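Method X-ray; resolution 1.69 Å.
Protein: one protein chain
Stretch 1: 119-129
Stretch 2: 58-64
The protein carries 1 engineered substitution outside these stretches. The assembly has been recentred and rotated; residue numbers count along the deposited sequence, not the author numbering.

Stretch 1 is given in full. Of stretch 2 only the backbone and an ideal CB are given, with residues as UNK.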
# COMPACT_ATOMS: atom_id res chain seq x y z
N ASN D 119 24.73 5.57 6.09
CA ASN D 119 24.96 5.18 4.70
C ASN D 119 25.08 6.39 3.82
O ASN D 119 25.78 6.36 2.84
CB ASN D 119 23.87 4.23 4.19
CG ASN D 119 24.06 2.81 4.71
OD1 ASN D 119 25.17 2.46 5.11
ND2 ASN D 119 23.00 2.01 4.74
N ALA D 120 24.43 7.49 4.18
CA ALA D 120 24.63 8.70 3.38
C ALA D 120 26.08 9.18 3.54
O ALA D 120 26.74 9.60 2.58
CB ALA D 120 23.64 9.80 3.78
N ALA D 121 26.61 9.09 4.75
CA ALA D 121 28.01 9.44 4.99
C ALA D 121 28.97 8.51 4.27
O ALA D 121 29.95 8.96 3.68
CB ALA D 121 28.30 9.43 6.47
N LEU D 122 28.69 7.21 4.31
CA LEU D 122 29.54 6.24 3.64
C LEU D 122 29.53 6.43 2.14
O LEU D 122 30.59 6.37 1.50
CB LEU D 122 29.10 4.81 4.00
CG LEU D 122 29.90 3.66 3.40
CD1 LEU D 122 31.36 3.68 3.82
CD2 LEU D 122 29.24 2.32 3.76
N LEU D 123 28.35 6.69 1.58
CA LEU D 123 28.28 6.94 0.14
C LEU D 123 29.09 8.17 -0.20
O LEU D 123 29.82 8.17 -1.19
CB LEU D 123 26.84 7.12 -0.34
CG LEU D 123 26.66 7.63 -1.79
CD1 LEU D 123 27.21 6.66 -2.79
CD2 LEU D 123 25.20 7.90 -2.08
N ALA D 124 28.94 9.23 0.59
CA ALA D 124 29.72 10.44 0.30
C ALA D 124 31.22 10.10 0.31
O ALA D 124 31.99 10.51 -0.58
CB ALA D 124 29.42 11.52 1.30
N ALA D 125 31.66 9.38 1.34
CA ALA D 125 33.07 9.04 1.43
C ALA D 125 33.49 8.23 0.22
O ALA D 125 34.58 8.44 -0.33
CB ALA D 125 33.34 8.27 2.75
N ARG D 126 32.65 7.30 -0.21
CA ARG D 126 33.02 6.44 -1.33
C ARG D 126 33.01 7.18 -2.66
O ARG D 126 33.74 6.81 -3.58
CB ARG D 126 32.13 5.20 -1.35
CG ARG D 126 32.43 4.35 -0.13
CD ARG D 126 31.46 3.20 0.05
NE ARG D 126 31.69 2.14 -0.91
CZ ARG D 126 30.92 1.07 -1.02
NH1 ARG D 126 29.86 0.95 -0.24
NH2 ARG D 126 31.20 0.15 -1.93
N ILE D 127 32.22 8.25 -2.76
CA ILE D 127 32.28 9.12 -3.94
C ILE D 127 33.63 9.84 -4.01
O ILE D 127 34.29 9.80 -5.06
CB ILE D 127 31.11 10.14 -3.94
CG1 ILE D 127 29.85 9.42 -4.42
CG2 ILE D 127 31.43 11.31 -4.86
CD1 ILE D 127 28.59 10.10 -4.07
N PHE D 128 34.09 10.42 -2.90
CA PHE D 128 35.40 11.08 -2.91
C PHE D 128 36.51 10.06 -3.12
O PHE D 128 37.55 10.38 -3.72
CB PHE D 128 35.68 11.86 -1.62
CG PHE D 128 34.70 12.98 -1.35
CD1 PHE D 128 34.52 14.02 -2.25
CD2 PHE D 128 33.99 13.00 -0.16
CE1 PHE D 128 33.63 15.06 -1.97
CE2 PHE D 128 33.11 14.03 0.12
CZ PHE D 128 32.92 15.06 -0.79
N SER D 129 36.29 8.83 -2.67
CA SER D 129 37.35 7.82 -2.68
C SER D 129 37.77 7.39 -4.08
O SER D 129 38.83 6.80 -4.23
CB SER D 129 36.92 6.58 -1.90
OG SER D 129 36.14 5.72 -2.72
N UNK D 58 36.93 23.21 -4.30
CA UNK D 58 37.23 21.97 -3.62
C UNK D 58 36.13 20.99 -3.96
O UNK D 58 35.03 21.40 -4.31
CB UNK D 58 37.36 22.17 -2.11
N UNK D 59 36.43 19.69 -3.90
CA UNK D 59 35.39 18.69 -4.19
C UNK D 59 34.30 18.75 -3.16
O UNK D 59 34.63 18.73 -1.98
CB UNK D 59 35.98 17.28 -4.24
N UNK D 60 33.05 18.84 -3.59
CA UNK D 60 31.97 18.93 -2.61
C UNK D 60 30.80 18.08 -2.97
O UNK D 60 30.55 17.79 -4.14
CB UNK D 60 31.51 20.38 -2.45
N UNK D 61 30.09 17.69 -1.92
CA UNK D 61 28.81 17.02 -2.03
C UNK D 61 27.81 17.75 -1.15
O UNK D 61 28.19 18.32 -0.14
CB UNK D 61 28.92 15.54 -1.64
N UNK D 62 26.54 17.72 -1.55
CA UNK D 62 25.46 18.20 -0.70
C UNK D 62 24.63 17.02 -0.28
O UNK D 62 24.28 16.20 -1.12
CB UNK D 62 24.60 19.25 -1.41
N UNK D 63 24.32 16.93 1.01
CA UNK D 63 23.38 15.93 1.52
C UNK D 63 22.17 16.71 1.99
O UNK D 63 22.28 17.54 2.90
CB UNK D 63 23.98 15.08 2.64
N UNK D 64 21.01 16.44 1.39
CA UNK D 64 19.81 17.23 1.62
C UNK D 64 18.76 16.45 2.39
O UNK D 64 18.44 15.32 2.08
CB UNK D 64 19.23 17.71 0.29

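Stretch 1 is a helix that offers the strand a plain apolar surface: the methyls of Ala120 and Ala124, the side chain of Ile127 and the ring of Phe128. The strand runs nearly antiparallel to it, 162° between their directions and 9.6 Å at closest approach, and the small alanines leave room for longer side chains from the other side.

Position 58 has an extended backbone, and its CB finds nothing of the helix within 5.5 Å. Many residues would suit it, polar ones included. It is Arg58, whose guanidinium is hydrogen-bonded elsewhere in the structure.

Position 59 points toward the helix, its ideal CB 3.9 Å from CE1 of Phe128. A compact apolar group is suited to sit beside the ring. Phi of -65° and psi of 129° would admit proline, though also alanine or valine. The residue is Pro59; its CB lies 4.0 Å from Phe128 CE1, and its carbonyl O is 3.8 Å from that same CE1.

Position 60 points away, so the helix sets little condition on its side chain, and a long polar one is acceptable. Lys60 curls back toward the loop before the strand, where its NZ donates to Arg58 O at 2.9 Å.

Position 61 is the most demanding. Its ideal CB is 4.1 Å from Phe128 CZ and 5.0 Å from Ala124 CB, pointing into a hollow between ring and helix that has no polar side chain to pair with. Leucine, isoleucine or methionine could fill it; a charge would find no partner here. Leu61, with chi1 m and chi2 t, sends CD1 inward to 3.6 Å from Ala124 CA and 3.9 Å from Ile127 CG2. The same methyl lies over one face of the Phe128 ring, 4.1 Å from its centroid, a CH-pi contact. Leu61 has the largest area covered by the helix of any residue in the strand.

Position 62 turns its CB out of reach, as strand alternation requires, and stretch 1 leaves the choice open. It is Tyr62, its hydroxyl hydrogen-bonded elsewhere.

Position 63 faces the helix again, but the ideal CB is still 5.4 Å from Ala120 CB. That gap favours reach: isoleucine, leucine or methionine, with valine touching less. Ile63, m then t, extends CD1 to 4.0 Å from Ala120 O and 4.4 Å from Ala120 CB.

Position 64 is out of reach once more and unconstrained by the helix; beta-branched residues suit its extended backbone. It is Thr64.

Stretch 2, residues 58-64: RPKLYIT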
# COMPACT_ATOMS: atom_id res chain seq x y z
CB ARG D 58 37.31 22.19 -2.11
CG ARG D 58 36.02 22.64 -1.49
CD ARG D 58 36.29 23.26 -0.10
NE ARG D 58 36.67 22.25 0.88
CZ ARG D 58 36.76 22.45 2.19
NH1 ARG D 58 36.53 23.64 2.73
NH2 ARG D 58 37.08 21.42 2.98
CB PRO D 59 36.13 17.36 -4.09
CG PRO D 59 37.57 17.69 -3.97
CD PRO D 59 37.71 19.08 -3.52
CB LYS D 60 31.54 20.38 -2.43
CG LYS D 60 31.02 21.08 -3.62
CD LYS D 60 31.21 22.61 -3.37
CE LYS D 60 31.52 23.33 -4.62
NZ LYS D 60 32.77 22.91 -5.22
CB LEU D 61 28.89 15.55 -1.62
CG LEU D 61 29.69 14.65 -2.55
CD1 LEU D 61 29.83 13.30 -1.90
CD2 LEU D 61 29.04 14.51 -3.92
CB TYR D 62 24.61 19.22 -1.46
CG TYR D 62 25.40 20.44 -1.90
CD1 TYR D 62 26.18 20.39 -3.05
CD2 TYR D 62 25.34 21.63 -1.20
CE1 TYR D 62 26.91 21.50 -3.45
CE2 TYR D 62 26.03 22.73 -1.60
CZ TYR D 62 26.82 22.68 -2.73
OH TYR D 62 27.55 23.77 -3.16
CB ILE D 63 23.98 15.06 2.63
CG1 ILE D 63 25.19 14.29 2.13
CG2 ILE D 63 22.92 14.10 3.18
CD1 ILE D 63 25.90 13.48 3.24
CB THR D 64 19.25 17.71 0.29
OG1 THR D 64 19.17 16.58 -0.60
CG2 THR D 64 20.16 18.81 -0.27
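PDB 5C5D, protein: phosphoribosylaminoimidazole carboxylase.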